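Local coordinates for protein copper-containing nitrite reductase (Hyphomicrobium denitrificans 1NES1, PDB 6TFO) that probably reduces nitrite to nitric oxide with electrons from cytochrome c, as a trimeric three-domain copper enzyme, at residues 190-193 and 197-200; 199-204 and 292-297; 361-366 and 421-426; 437-440 and 444-447. All coordinates share one frame; numbering follows the deposited sequence.

Contacts 1 to 4 follow one another along the chain, and the first two are joined: they share Phe199 and Leu200, their centres lie about 13 Å apart, and Tyr296 OH of contact 2 reaches Gly197 O of contact 1 in a probable hydrogen bond of 2.7 Å. Contact 1 closes the turn between strands 184-191 and 200-203 beside a type 1 copper site; contact 2 ties strand 200-203 to strand 293-302 of the next cupredoxin-like sheet. Contact 3, about 24 Å from contact 2 between centres, and contact 4, about 32 Å from contact 3 between centres, both touch a second subunit. The series thus runs from a copper domain through a domain junction to the trimer interface.

Contact 1: residues 190-193 and 197-200; sequences TFNG and GPFL
The backbone folds back between Phe191 and Gly197, whose CA atoms come within 4.7 Å, yet no hydrogen bond joins 190-193 to 197-200, and the contact is one of carbon and carbonyl packing. Phe191 O lies 3.7 Å from Gly197 CA and sits just as near the Pro198 ring at CD. Phe191 CB meets the same corner of the ring, 3.9 Å from Pro198 CD. The rest of the phenylalanine turns off: with CG anti to its own carbonyl carbon (chi1 -61°), the phenyl ring leads away from the proline, toward Met276 and Cys263, ligands of a type 1 copper. Gly197 fits closely here, since a CB on it would come within about 3.0 Å of Phe191 CB. Asn192 crosses Pro198 at about a right angle and rests CB on Pro198 CG at 3.9 Å, with OD1 equally near that CG; the polar end is engaged by Glu172, whose backbone N bonds to OD1. Within 190-193 a weak bond from Gly193 N to Thr190 OG1 (2.9 Å) spans the start of the turn, which Gly193 enters at a positive phi. The contact therefore lies where strand 184-191 ends, against strand 166-181 through Val174 and Glu172, and where the chain passes on to strand 200-203, which pairs with strand 277-283 in the facing sheet of the same cupredoxin domain.

Contact 2: residues 199-204 and 292-297; sequences FLRVRV and DREFYV
Phe199 presents its ring edge to one face of Tyr296 in a T-shaped stack, the planes at 84° and the centroids 5.0 Å apart. Phe199 CD2 stands 3.6 Å above the tyrosine plane, over the centre of the ring, while Phe199 CB comes down on the same face in a CH-pi contact, 3.9 Å from the Tyr296 centroid. Both rings reach into the gap because each CG lies opposite the backbone N of its residue (chi1 -168° for Phe199). The tyrosine hydroxyl is placed by Gly197 O and by the backbone N of Leu279, which helps to hold the ring in place against the phenylalanine. The second flat pair is Arg201 with Glu294, extended side chains arriving from opposite directions. The guanidinium grips the carboxylate end-on: NH1 to Glu294 OE1 at 2.6 Å and NH2 to Glu294 OE2 at 2.9 Å, each bond at 157°. Glu294 lies at the guanidinium edge, near its plane; OE2 uses its syn lone pair, whereas NH1 meets OE1 on the syn side but out of the carboxylate plane. Further charges steady the pair, with Glu283 on Arg201 NE and Arg353 on Glu294 OE2, a network likely to favour both charged states. Phe355 of strand 351-360 touches Phe199, Arg201 and Glu294. A salt bridge beside an aromatic pair thus links the edge strand 200-203 of one cupredoxin sheet to strand 293-302 of the next, a side-chain junction between the consecutive cupredoxin domains of the nitrite reductase core.

Contact 3: residues 361-366 and 421-426; sequences PNFTSS and LSRLDH
Arg423 carries the contact from the middle of the 3-10 segment 421-425, meeting Phe363 and Thr364. The segment opens at Leu421, whose O accepts the turn's first bond, from Leu424 N; the side chain of Leu421 packs on Ile272 of the second subunit. Ser422 follows, its OG bonded to Asn362 ND2 and Leu321 O of that same subunit. Next, Arg423 sends out a chain extended from CG to NE, with CG anti to the carbonyl carbon (chi1 -63°). Its guanidinium stands nearly perpendicular to the Phe363 ring, at 82°, so that the ring edge is set over one guanidinium face: Phe363 CD2 lies 3.3 Å from Arg423 NH2 and 3.7 Å from Arg423 CZ. This is an edge approach rather than a cation-pi stack. At the guanidinium edge, in its plane, NH1 makes a weak hydrogen bond of 3.3 Å to Thr364 O. The charge is met more strongly by Asp418 on NH1 and by Glu324 of the second subunit on NE. A leucine in place of Arg423 would probably leave Asp418 and that Glu324 without their cationic mate and Thr364 O without its weak donor. Asp425 N and His426 N then continue the 3-10 bonding to Ser422 O and Arg423 O, and the His426 ring is held by Glu327 O and, across the interface, by Ile322 O of the second subunit. The contact thus lies between the start of strand 365-370 and the loop joining strand 412-418 to strand 430-434, with Phe329 of strand 328-331 against both Phe363 and Arg423.

Contact 4: residues 437-440 and 444-447; sequences PKND and HEGP
Asn439 and His444 form the close part of this surface contact, with CA atoms 4.2 Å apart where the chain turns back on itself. Asn439 OD1 accepts a hydrogen bond from Glu445 N (3.0 Å, 148°), the donor standing well above the amide carbonyl plane, and Asn439 CB packs on His444 CB at 3.5 Å. Asn439 ND2 lies 3.3 Å from Glu445 CG. The amide is turned 78° from the imidazole. His444 has its ring between the backbone N and carbonyl carbon (chi1 68°), which swings ND1 toward the preceding loop; there it donates to Asp440 O at 3.1 Å, almost in the ring plane. At the far end of the same ring, NE2 donates to Pro447 O at 3.3 Å, so the imidazole is pinned through both nitrogens. The looser, outward side is that of Lys438 and Glu445. There Lys438 CD approaches Glu445 OE2 at 3.1 Å, but the bent lysine chain carries NZ 4.7 Å from that oxygen, near enough for attraction without charged contact. Asp440 points its carboxylate away from 444-447, to Arg410. Replacing Asn439 with an alanine would probably deprive Glu445 N of its side-chain acceptor and open a gap beside Glu445 CG. His444 also pairs in an antiparallel ladder with a strand of a second subunit, so the sheet runs on into it, and Tyr238 of that subunit lies against Asn439 and Glu445. With both imidazole nitrogens acting as donors, one to Asp440 O and one to Pro447 O, the chemistry is consistent with a protonated His444.

Contact 1: residues 190-193 and 197-200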
loop_
_atom_site.group_PDB
_atom_site.type_symbol
_atom_site.label_atom_id
_atom_site.label_comp_id
_atom_site.label_asym_id
_atom_site.label_seq_id
_atom_site.Cartn_x
_atom_site.Cartn_y
_atom_site.Cartn_z
ATOM N N THR C 190 -40.088 4.305 -4.218
ATOM C CA THR C 190 -40.990 4.470 -5.386
ATOM C C THR C 190 -42.264 5.229 -5.019
ATOM O O THR C 190 -42.639 5.290 -3.830
ATOM C CB THR C 190 -41.400 3.111 -5.957
ATOM O OG1 THR C 190 -42.254 2.482 -5.003
ATOM C CG2 THR C 190 -40.207 2.237 -6.274
ATOM N N PHE C 191 -42.913 5.759 -6.057
ATOM C CA PHE C 191 -44.360 6.077 -6.069
ATOM C C PHE C 191 -45.067 4.817 -6.594
ATOM O O PHE C 191 -44.799 4.410 -7.741
ATOM C CB PHE C 191 -44.579 7.347 -6.889
ATOM C CG PHE C 191 -43.897 8.592 -6.372
ATOM C CD1 PHE C 191 -44.393 9.276 -5.284
ATOM C CD2 PHE C 191 -42.807 9.125 -7.029
ATOM C CE1 PHE C 191 -43.803 10.456 -4.854
ATOM C CE2 PHE C 191 -42.210 10.301 -6.609
ATOM C CZ PHE C 191 -42.715 10.977 -5.526
ATOM N N ASN C 192 -45.837 4.151 -5.723
ATOM C CA ASN C 192 -46.770 3.053 -6.081
ATOM C C ASN C 192 -45.991 1.826 -6.556
ATOM O O ASN C 192 -46.516 1.069 -7.387
ATOM C CB ASN C 192 -47.814 3.558 -7.080
ATOM C CG ASN C 192 -48.764 4.518 -6.404
ATOM O OD1 ASN C 192 -48.407 5.651 -6.096
ATOM N ND2 ASN C 192 -49.940 4.029 -6.057
ATOM N N GLY C 193 -44.805 1.606 -5.993
ATOM C CA GLY C 193 -44.069 0.328 -6.103
ATOM C C GLY C 193 -43.466 0.091 -7.476
ATOM O O GLY C 193 -43.149 -1.083 -7.753
ATOM N N GLY C 197 -42.761 6.349 -11.445
ATOM C CA GLY C 197 -44.073 6.458 -10.778
ATOM C C GLY C 197 -45.220 6.537 -11.787
ATOM O O GLY C 197 -45.000 6.518 -13.000
ATOM N N PRO C 198 -46.489 6.575 -11.320
ATOM C CA PRO C 198 -47.633 6.650 -12.227
ATOM C C PRO C 198 -47.508 7.844 -13.178
ATOM O O PRO C 198 -47.025 8.869 -12.738
ATOM C CB PRO C 198 -48.829 6.797 -11.276
ATOM C CG PRO C 198 -48.357 6.107 -10.014
ATOM C CD PRO C 198 -46.897 6.490 -9.911
ATOM N N PHE C 199 -47.887 7.658 -14.446
ATOM C CA PHE C 199 -48.067 8.746 -15.444
ATOM C C PHE C 199 -49.343 9.531 -15.089
ATOM O O PHE C 199 -50.435 8.977 -15.144
ATOM C CB PHE C 199 -48.123 8.183 -16.870
ATOM C CG PHE C 199 -48.028 9.222 -17.959
ATOM C CD1 PHE C 199 -49.131 9.991 -18.307
ATOM C CD2 PHE C 199 -46.834 9.423 -18.636
ATOM C CE1 PHE C 199 -49.036 10.943 -19.312
ATOM C CE2 PHE C 199 -46.743 10.375 -19.640
ATOM C CZ PHE C 199 -47.843 11.133 -19.976
ATOM N N LEU C 200 -49.184 10.779 -14.671
ATOM C CA LEU C 200 -50.306 11.672 -14.299
ATOM C C LEU C 200 -50.662 12.532 -15.518
ATOM O O LEU C 200 -49.754 13.130 -16.134
ATOM C CB LEU C 200 -49.894 12.521 -13.099
ATOM C CG LEU C 200 -49.354 11.737 -11.906
ATOM C CD1 LEU C 200 -48.936 12.690 -10.790
ATOM C CD2 LEU C 200 -50.392 10.739 -11.401
#

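Contact 2: residues 199-204 and 292-297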
loop_
_atom_site.group_PDB
_atom_site.type_symbol
_atom_site.label_atom_id
_atom_site.label_comp_id
_atom_site.label_asym_id
_atom_site.label_seq_id
_atom_site.Cartn_x
_atom_site.Cartn_y
_atom_site.Cartn_z
ATOM N N PHE C 199 -47.887 7.658 -14.446
ATOM C CA PHE C 199 -48.067 8.746 -15.444
ATOM C C PHE C 199 -49.343 9.531 -15.089
ATOM O O PHE C 199 -50.435 8.977 -15.144
ATOM C CB PHE C 199 -48.123 8.183 -16.870
ATOM C CG PHE C 199 -48.028 9.222 -17.959
ATOM C CD1 PHE C 199 -49.131 9.991 -18.307
ATOM C CD2 PHE C 199 -46.834 9.423 -18.636
ATOM C CE1 PHE C 199 -49.036 10.943 -19.312
ATOM C CE2 PHE C 199 -46.743 10.375 -19.640
ATOM C CZ PHE C 199 -47.843 11.133 -19.976
ATOM N N LEU C 200 -49.184 10.779 -14.671
ATOM C CA LEU C 200 -50.306 11.672 -14.299
ATOM C C LEU C 200 -50.662 12.532 -15.518
ATOM O O LEU C 200 -49.754 13.130 -16.134
ATOM C CB LEU C 200 -49.894 12.521 -13.099
ATOM C CG LEU C 200 -49.354 11.737 -11.906
ATOM C CD1 LEU C 200 -48.936 12.690 -10.790
ATOM C CD2 LEU C 200 -50.392 10.739 -11.401
ATOM N N ARG C 201 -51.942 12.534 -15.881
ATOM C CA ARG C 201 -52.475 13.184 -17.110
ATOM C C ARG C 201 -53.681 14.028 -16.697
ATOM O O ARG C 201 -54.685 13.459 -16.214
ATOM C CB ARG C 201 -52.848 12.127 -18.153
ATOM C CG ARG C 201 -52.918 12.672 -19.571
ATOM C CD ARG C 201 -52.885 11.554 -20.592
ATOM N NE ARG C 201 -52.717 12.052 -21.958
ATOM C CZ ARG C 201 -52.221 11.346 -22.975
ATOM N NH1 ARG C 201 -51.798 10.104 -22.806
ATOM N NH2 ARG C 201 -52.124 11.905 -24.163
ATOM N N VAL C 202 -53.540 15.338 -16.800
ATOM C CA VAL C 202 -54.623 16.316 -16.537
ATOM C C VAL C 202 -54.699 17.293 -17.724
ATOM O O VAL C 202 -53.878 17.189 -18.685
ATOM C CB VAL C 202 -54.381 17.032 -15.195
ATOM C CG1 VAL C 202 -54.370 16.032 -14.046
ATOM C CG2 VAL C 202 -53.111 17.886 -15.208
ATOM N N ARG C 203 -55.690 18.182 -17.682
ATOM C CA ARG C 203 -55.920 19.240 -18.690
ATOM C C ARG C 203 -55.502 20.558 -18.030
ATOM O O ARG C 203 -55.751 20.695 -16.820
ATOM C CB ARG C 203 -57.394 19.167 -19.090
ATOM C CG ARG C 203 -57.849 20.277 -20.020
ATOM C CD ARG C 203 -59.321 20.581 -19.779
ATOM N NE ARG C 203 -59.888 21.339 -20.886
ATOM C CZ ARG C 203 -59.756 22.657 -21.055
ATOM N NH1 ARG C 203 -59.120 23.407 -20.168
ATOM N NH2 ARG C 203 -60.295 23.233 -22.111
ATOM N N VAL C 204 -54.865 21.481 -18.755
ATOM C CA VAL C 204 -54.563 22.836 -18.204
ATOM C C VAL C 204 -55.870 23.408 -17.644
ATOM O O VAL C 204 -56.961 23.098 -18.210
ATOM C CB VAL C 204 -53.898 23.783 -19.220
ATOM C CG1 VAL C 204 -54.784 24.092 -20.431
ATOM C CG2 VAL C 204 -53.413 25.060 -18.538
ATOM N N ASP C 292 -51.357 7.224 -32.998
ATOM C CA ASP C 292 -51.890 5.841 -32.864
ATOM C C ASP C 292 -51.510 5.258 -31.497
ATOM O O ASP C 292 -52.408 4.703 -30.836
ATOM C CB ASP C 292 -51.426 4.966 -34.024
ATOM C CG ASP C 292 -51.882 5.545 -35.339
ATOM O OD1 ASP C 292 -53.037 6.001 -35.397
ATOM O OD2 ASP C 292 -51.076 5.563 -36.272
ATOM N N ARG C 293 -50.250 5.390 -31.067
ATOM C CA ARG C 293 -49.782 4.701 -29.836
ATOM C C ARG C 293 -48.829 5.584 -29.028
ATOM O O ARG C 293 -47.922 6.235 -29.622
ATOM C CB ARG C 293 -49.135 3.364 -30.186
ATOM C CG ARG C 293 -49.182 2.398 -29.018
ATOM C CD ARG C 293 -48.471 1.128 -29.388
ATOM N NE ARG C 293 -49.124 0.426 -30.472
ATOM C CZ ARG C 293 -50.193 -0.345 -30.355
ATOM N NH1 ARG C 293 -50.681 -0.955 -31.421
ATOM N NH2 ARG C 293 -50.777 -0.510 -29.188
ATOM N N GLU C 294 -49.030 5.559 -27.707
ATOM C CA GLU C 294 -48.244 6.328 -26.716
ATOM C C GLU C 294 -47.433 5.407 -25.794
ATOM O O GLU C 294 -47.911 4.288 -25.460
ATOM C CB GLU C 294 -49.205 7.165 -25.890
ATOM C CG GLU C 294 -49.978 8.175 -26.695
ATOM C CD GLU C 294 -50.694 9.166 -25.799
ATOM O OE1 GLU C 294 -51.476 8.709 -24.923
ATOM O OE2 GLU C 294 -50.428 10.383 -25.946
ATOM N N PHE C 295 -46.271 5.893 -25.355
ATOM C CA PHE C 295 -45.332 5.164 -24.466
ATOM C C PHE C 295 -44.755 6.113 -23.410
ATOM O O PHE C 295 -44.545 7.319 -23.695
ATOM C CB PHE C 295 -44.205 4.538 -25.279
ATOM C CG PHE C 295 -44.629 3.408 -26.172
ATOM C CD1 PHE C 295 -45.130 2.239 -25.631
ATOM C CD2 PHE C 295 -44.508 3.498 -27.550
ATOM C CE1 PHE C 295 -45.503 1.178 -26.448
ATOM C CE2 PHE C 295 -44.878 2.435 -28.367
ATOM C CZ PHE C 295 -45.364 1.274 -27.812
ATOM N N TYR C 296 -44.474 5.531 -22.240
ATOM C CA TYR C 296 -43.924 6.167 -21.017
ATOM C C TYR C 296 -42.530 5.589 -20.733
ATOM O O TYR C 296 -42.425 4.397 -20.398
ATOM C CB TYR C 296 -44.885 5.868 -19.873
ATOM C CG TYR C 296 -44.575 6.497 -18.545
ATOM C CD1 TYR C 296 -43.707 7.566 -18.406
ATOM C CD2 TYR C 296 -45.242 6.055 -17.423
ATOM C CE1 TYR C 296 -43.500 8.160 -17.174
ATOM C CE2 TYR C 296 -45.055 6.642 -16.191
ATOM C CZ TYR C 296 -44.177 7.694 -16.060
ATOM O OH TYR C 296 -44.002 8.243 -14.820
ATOM N N VAL C 297 -41.484 6.394 -20.918
ATOM C CA VAL C 297 -40.072 5.989 -20.676
ATOM C C VAL C 297 -39.360 7.074 -19.853
ATOM O O VAL C 297 -39.451 8.268 -20.207
ATOM C CB VAL C 297 -39.336 5.680 -21.990
ATOM C CG1 VAL C 297 -37.873 5.355 -21.733
ATOM C CG2 VAL C 297 -40.008 4.551 -22.760
#

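Contact 3: residues 361-366 and 421-426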
loop_
_atom_site.group_PDB
_atom_site.type_symbol
_atom_site.label_atom_id
_atom_site.label_comp_id
_atom_site.label_asym_id
_atom_site.label_seq_id
_atom_site.Cartn_x
_atom_site.Cartn_y
_atom_site.Cartn_z
ATOM N N PRO C 361 -30.489 11.075 -10.926
ATOM C CA PRO C 361 -30.530 12.517 -10.677
ATOM C C PRO C 361 -29.522 13.439 -11.380
ATOM O O PRO C 361 -29.651 14.628 -11.192
ATOM C CB PRO C 361 -30.172 12.599 -9.187
ATOM C CG PRO C 361 -29.224 11.456 -8.988
ATOM C CD PRO C 361 -29.854 10.352 -9.815
ATOM N N ASN C 362 -28.551 12.917 -12.138
ATOM C CA ASN C 362 -27.359 13.739 -12.480
ATOM C C ASN C 362 -27.101 13.872 -13.983
ATOM O O ASN C 362 -26.614 14.951 -14.340
ATOM C CB ASN C 362 -26.137 13.210 -11.746
ATOM C CG ASN C 362 -26.236 13.516 -10.272
ATOM O OD1 ASN C 362 -26.555 14.634 -9.903
ATOM N ND2 ASN C 362 -25.958 12.540 -9.431
ATOM N N PHE C 363 -27.398 12.858 -14.809
ATOM C CA PHE C 363 -26.913 12.764 -16.207
ATOM C C PHE C 363 -27.989 13.170 -17.240
ATOM O O PHE C 363 -29.160 12.707 -17.158
ATOM C CB PHE C 363 -26.407 11.348 -16.468
ATOM C CG PHE C 363 -25.058 11.085 -15.866
ATOM C CD1 PHE C 363 -24.929 10.818 -14.516
ATOM C CD2 PHE C 363 -23.915 11.159 -16.640
ATOM C CE1 PHE C 363 -23.681 10.616 -13.959
ATOM C CE2 PHE C 363 -22.669 10.958 -16.075
ATOM C CZ PHE C 363 -22.556 10.678 -14.744
ATOM N N THR C 364 -27.562 13.959 -18.236
ATOM C CA THR C 364 -28.333 14.380 -19.439
ATOM C C THR C 364 -28.317 13.243 -20.466
ATOM O O THR C 364 -27.231 12.766 -20.823
ATOM C CB THR C 364 -27.748 15.681 -20.004
ATOM O OG1 THR C 364 -27.930 16.698 -19.013
ATOM C CG2 THR C 364 -28.408 16.141 -21.281
ATOM N N SER C 365 -29.486 12.814 -20.925
ATOM C CA SER C 365 -29.621 11.725 -21.923
ATOM C C SER C 365 -29.546 12.308 -23.337
ATOM O O SER C 365 -30.153 13.358 -23.582
ATOM C CB SER C 365 -30.891 10.969 -21.728
ATOM O OG SER C 365 -30.965 9.899 -22.651
ATOM N N SER C 366 -28.786 11.674 -24.217
ATOM C CA SER C 366 -28.779 11.958 -25.667
ATOM C C SER C 366 -29.754 10.973 -26.327
ATOM O O SER C 366 -29.294 9.996 -26.955
ATOM C CB SER C 366 -27.369 11.896 -26.200
ATOM O OG SER C 366 -26.556 12.847 -25.507
ATOM N N LEU C 421 -22.804 6.188 -25.471
ATOM C CA LEU C 421 -23.138 4.762 -25.715
ATOM C C LEU C 421 -22.362 3.824 -24.783
ATOM O O LEU C 421 -22.725 2.616 -24.759
ATOM C CB LEU C 421 -22.886 4.421 -27.184
ATOM C CG LEU C 421 -23.983 4.871 -28.147
ATOM C CD1 LEU C 421 -23.561 4.567 -29.575
ATOM C CD2 LEU C 421 -25.313 4.198 -27.822
ATOM N N SER C 422 -21.381 4.326 -24.024
ATOM C CA SER C 422 -20.767 3.531 -22.931
ATOM C C SER C 422 -21.883 3.092 -21.968
ATOM O O SER C 422 -21.718 2.049 -21.299
ATOM C CB SER C 422 -19.658 4.269 -22.224
ATOM O OG SER C 422 -18.495 4.306 -23.029
ATOM N N ARG C 423 -23.010 3.804 -21.945
ATOM C CA ARG C 423 -24.096 3.508 -20.985
ATOM C C ARG C 423 -24.854 2.257 -21.425
ATOM O O ARG C 423 -25.575 1.727 -20.587
ATOM C CB ARG C 423 -24.977 4.736 -20.810
ATOM C CG ARG C 423 -24.195 5.885 -20.209
ATOM C CD ARG C 423 -24.932 7.196 -20.188
ATOM N NE ARG C 423 -23.957 8.266 -20.015
ATOM C CZ ARG C 423 -24.242 9.567 -20.013
ATOM N NH1 ARG C 423 -25.490 9.997 -20.155
ATOM N NH2 ARG C 423 -23.268 10.440 -19.847
ATOM N N LEU C 424 -24.642 1.767 -22.649
ATOM C CA LEU C 424 -25.077 0.406 -23.069
ATOM C C LEU C 424 -24.524 -0.603 -22.059
ATOM O O LEU C 424 -25.255 -1.491 -21.614
ATOM C CB LEU C 424 -24.521 0.074 -24.458
ATOM C CG LEU C 424 -25.188 0.743 -25.653
ATOM C CD1 LEU C 424 -24.442 0.412 -26.947
ATOM C CD2 LEU C 424 -26.647 0.336 -25.757
ATOM N N ASP C 425 -23.242 -0.464 -21.735
ATOM C CA ASP C 425 -22.482 -1.420 -20.885
ATOM C C ASP C 425 -22.837 -1.212 -19.407
ATOM O O ASP C 425 -22.219 -1.875 -18.599
ATOM C CB ASP C 425 -20.981 -1.294 -21.178
ATOM C CG ASP C 425 -20.654 -1.543 -22.640
ATOM O OD1 ASP C 425 -21.113 -2.585 -23.142
ATOM O OD2 ASP C 425 -19.974 -0.685 -23.271
ATOM N N HIS C 426 -23.814 -0.354 -19.068
ATOM C CA HIS C 426 -24.331 -0.147 -17.682
ATOM C C HIS C 426 -25.848 -0.405 -17.593
ATOM O O HIS C 426 -26.437 0.025 -16.584
ATOM C CB HIS C 426 -23.983 1.256 -17.163
ATOM C CG HIS C 426 -22.521 1.502 -16.966
ATOM N ND1 HIS C 426 -21.893 1.310 -15.747
ATOM C CD2 HIS C 426 -21.560 1.935 -17.814
ATOM C CE1 HIS C 426 -20.620 1.635 -15.851
ATOM N NE2 HIS C 426 -20.383 1.998 -17.120
#

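Contact 4: residues 437-440 and 444-447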
loop_
_atom_site.group_PDB
_atom_site.type_symbol
_atom_site.label_atom_id
_atom_site.label_comp_id
_atom_site.label_asym_id
_atom_site.label_seq_id
_atom_site.Cartn_x
_atom_site.Cartn_y
_atom_site.Cartn_z
ATOM N N PRO C 437 -41.773 -7.226 -42.933
ATOM C CA PRO C 437 -40.755 -7.972 -43.684
ATOM C C PRO C 437 -39.337 -7.439 -43.403
ATOM O O PRO C 437 -39.226 -6.284 -43.001
ATOM C CB PRO C 437 -41.174 -7.773 -45.153
ATOM C CG PRO C 437 -42.001 -6.493 -45.147
ATOM C CD PRO C 437 -42.697 -6.474 -43.797
ATOM N N LYS C 438 -38.303 -8.272 -43.585
ATOM C CA LYS C 438 -36.879 -7.839 -43.441
ATOM C C LYS C 438 -36.558 -6.806 -44.530
ATOM O O LYS C 438 -36.003 -5.744 -44.194
ATOM C CB LYS C 438 -35.875 -8.998 -43.532
ATOM C CG LYS C 438 -34.422 -8.572 -43.319
ATOM C CD LYS C 438 -33.381 -9.520 -43.870
ATOM C CE LYS C 438 -33.239 -10.785 -43.050
ATOM N NZ LYS C 438 -32.491 -10.548 -41.791
ATOM N N ASN C 439 -36.920 -7.112 -45.782
ATOM C CA ASN C 439 -36.626 -6.298 -46.990
ATOM C C ASN C 439 -37.924 -5.688 -47.547
ATOM O O ASN C 439 -38.874 -6.459 -47.831
ATOM C CB ASN C 439 -35.916 -7.137 -48.052
ATOM C CG ASN C 439 -34.526 -7.576 -47.638
ATOM O OD1 ASN C 439 -33.839 -6.901 -46.873
ATOM N ND2 ASN C 439 -34.102 -8.709 -48.167
ATOM N N ASP C 440 -37.961 -4.354 -47.656
ATOM C CA ASP C 440 -38.974 -3.570 -48.418
ATOM C C ASP C 440 -38.235 -2.461 -49.189
ATOM O O ASP C 440 -36.995 -2.476 -49.210
ATOM C CB ASP C 440 -40.121 -3.077 -47.516
ATOM C CG ASP C 440 -39.759 -2.114 -46.387
ATOM O OD1 ASP C 440 -38.653 -1.506 -46.418
ATOM O OD2 ASP C 440 -40.606 -1.980 -45.470
ATOM N N HIS C 444 -33.430 -2.572 -47.641
ATOM C CA HIS C 444 -33.283 -4.004 -48.015
ATOM C C HIS C 444 -31.816 -4.345 -48.290
ATOM O O HIS C 444 -30.995 -3.425 -48.525
ATOM C CB HIS C 444 -34.182 -4.371 -49.208
ATOM C CG HIS C 444 -33.820 -3.744 -50.518
ATOM N ND1 HIS C 444 -34.480 -2.631 -51.018
ATOM C CD2 HIS C 444 -32.903 -4.097 -51.456
ATOM C CE1 HIS C 444 -33.959 -2.310 -52.183
ATOM N NE2 HIS C 444 -32.995 -3.195 -52.477
ATOM N N GLU C 445 -31.510 -5.640 -48.295
ATOM C CA GLU C 445 -30.144 -6.136 -48.581
ATOM C C GLU C 445 -29.977 -6.147 -50.102
ATOM O O GLU C 445 -30.989 -6.192 -50.802
ATOM C CB GLU C 445 -29.891 -7.490 -47.909
ATOM C CG GLU C 445 -30.767 -8.638 -48.389
ATOM C CD GLU C 445 -30.879 -9.742 -47.350
ATOM O OE1 GLU C 445 -30.519 -10.883 -47.667
ATOM O OE2 GLU C 445 -31.318 -9.438 -46.218
ATOM N N GLY C 446 -28.740 -6.073 -50.593
ATOM C CA GLY C 446 -28.444 -6.050 -52.036
ATOM C C GLY C 446 -28.805 -4.694 -52.642
ATOM O O GLY C 446 -29.375 -3.839 -51.952
ATOM N N PRO C 447 -28.451 -4.455 -53.931
ATOM C CA PRO C 447 -28.652 -3.147 -54.560
ATOM C C PRO C 447 -30.099 -2.994 -55.036
ATOM O O PRO C 447 -30.906 -3.928 -54.913
ATOM C CB PRO C 447 -27.596 -3.149 -55.679
ATOM C CG PRO C 447 -27.496 -4.607 -56.090
ATOM C CD PRO C 447 -27.817 -5.421 -54.847
#